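Local coordinates for protein probable translation initiation factor eIF-2B subunit epsilon (Schizosaccharomyces pombe, PDB 5B04) that forms part of the decameric eIF2B complex, which catalyses exchange of GDP for GTP on the gamma subunit of initiation factor eIF2, at residues D150-I154 / G258-H262. Coordinates in Å, arbitrary orientation, origin at the centre of the assembly. Residue numbers count along the deposited sequence, not the author numbering.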
# COMPACT_ATOMS: atom_id res chain seq x y z
N ASP I 150 55.54 14.24 29.28
CA ASP I 150 55.75 14.25 30.72
C ASP I 150 56.09 12.86 31.24
O ASP I 150 55.21 12.00 31.36
CB ASP I 150 54.52 14.80 31.45
CG ASP I 150 54.85 15.32 32.84
OD1 ASP I 150 55.79 14.79 33.47
OD2 ASP I 150 54.16 16.25 33.30
N LYS I 151 57.36 12.65 31.57
CA LYS I 151 57.82 11.36 32.07
C LYS I 151 57.52 11.20 33.55
O LYS I 151 57.77 10.14 34.13
CB LYS I 151 59.32 11.21 31.82
CG LYS I 151 59.75 11.48 30.38
CD LYS I 151 59.14 10.48 29.42
CE LYS I 151 59.46 10.83 27.97
NZ LYS I 151 58.88 9.85 27.01
N ASN I 152 56.97 12.24 34.16
CA ASN I 152 56.60 12.20 35.57
C ASN I 152 55.16 11.73 35.77
O ASN I 152 54.69 11.60 36.90
CB ASN I 152 56.81 13.57 36.23
CG ASN I 152 58.27 13.95 36.32
OD1 ASN I 152 59.13 13.11 36.55
ND2 ASN I 152 58.55 15.24 36.13
N ALA I 153 54.47 11.47 34.67
CA ALA I 153 53.16 10.84 34.72
C ALA I 153 53.35 9.34 34.91
O ALA I 153 53.66 8.62 33.96
CB ALA I 153 52.37 11.13 33.46
N ILE I 154 53.16 8.87 36.14
CA ILE I 154 53.56 7.52 36.51
C ILE I 154 52.51 6.45 36.23
O ILE I 154 52.81 5.42 35.63
CB ILE I 154 53.94 7.47 38.00
CG1 ILE I 154 55.13 8.39 38.27
CG2 ILE I 154 54.27 6.05 38.42
CD1 ILE I 154 56.29 8.14 37.34
N GLY I 258 57.25 14.93 43.01
CA GLY I 258 57.02 15.45 41.69
C GLY I 258 56.47 14.50 40.66
O GLY I 258 56.94 14.49 39.54
N LYS I 259 55.48 13.71 41.02
CA LYS I 259 54.96 12.74 40.10
C LYS I 259 53.49 12.95 39.90
O LYS I 259 52.82 13.49 40.75
CB LYS I 259 55.24 11.36 40.61
CG LYS I 259 56.68 11.21 41.02
CD LYS I 259 57.59 11.65 39.91
CE LYS I 259 58.22 10.45 39.24
NZ LYS I 259 59.18 10.86 38.19
N LYS I 260 53.00 12.54 38.75
CA LYS I 260 51.65 12.83 38.35
C LYS I 260 50.87 11.55 38.26
O LYS I 260 51.34 10.58 37.71
CB LYS I 260 51.66 13.48 36.98
CG LYS I 260 51.73 14.99 37.00
CD LYS I 260 52.08 15.53 35.63
CE LYS I 260 52.52 16.97 35.70
NZ LYS I 260 53.50 17.14 36.81
N ILE I 261 49.68 11.56 38.82
CA ILE I 261 48.82 10.39 38.81
C ILE I 261 47.56 10.73 38.00
O ILE I 261 47.09 11.87 38.02
CB ILE I 261 48.46 9.93 40.25
CG1 ILE I 261 47.94 8.50 40.24
CG2 ILE I 261 47.50 10.88 40.92
CD1 ILE I 261 48.96 7.52 39.80
N HIS I 262 47.03 9.75 37.27
CA HIS I 262 45.93 10.03 36.35
C HIS I 262 44.78 9.03 36.45
O HIS I 262 44.96 7.89 36.87
CB HIS I 262 46.45 10.07 34.91
CG HIS I 262 47.18 11.33 34.57
ND1 HIS I 262 46.53 12.50 34.24
CD2 HIS I 262 48.50 11.61 34.50
CE1 HIS I 262 47.42 13.44 33.99
NE2 HIS I 262 48.62 12.93 34.14
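Two consecutive lysines reach back from a strand start to the turn opening the neighbouring strand, one to Asn152 and one to Asp150. Lys259 NZ donates to Asn152 OD1 at 2.8 Å, while Lys260 NZ lies 3.7 Å from Asp150 OD2, a long salt bridge in which Lys260 CE is nearer, 3.0 Å from the same OD2. Both acceptor residues belong to a type I beta turn from Asp150 to Ala153, in which Asp150 OD1 accepts a hydrogen bond from Asn152 N (2.9 Å), an Asx turn. Beyond the turn the backbones pair in parallel. Lys260 N donates to Asn152 O (2.7 Å, N-H...O angle 162°) and Ile154 N to Lys260 O (2.9 Å, 159°), so Lys260 bonds to the residues flanking Ala153, as a parallel bridge requires; Ala153 CA and Lys260 CA are 4.4 Å apart. This begins the pairing of strands 153-161 and 260-266 in the mixed sheet of the nucleotidyltransferase-like domain, a GT-A-type fold; backbone bonds between His262 and Met155 and Met157 resume it with the register shifted by one residue at Ile154 (phi/psi -87/-49°), whose O bonds instead to Ser227 OG. Ala153 and Lys260 share one sheet face, where Ala153 CB also meets the His262 ring edge, 4.0 Å from CD2. Ile154 CD1 packs against Lys259 CE at 3.6 Å, and the Ile154 side chain also touches helices 229-236 and 243-252.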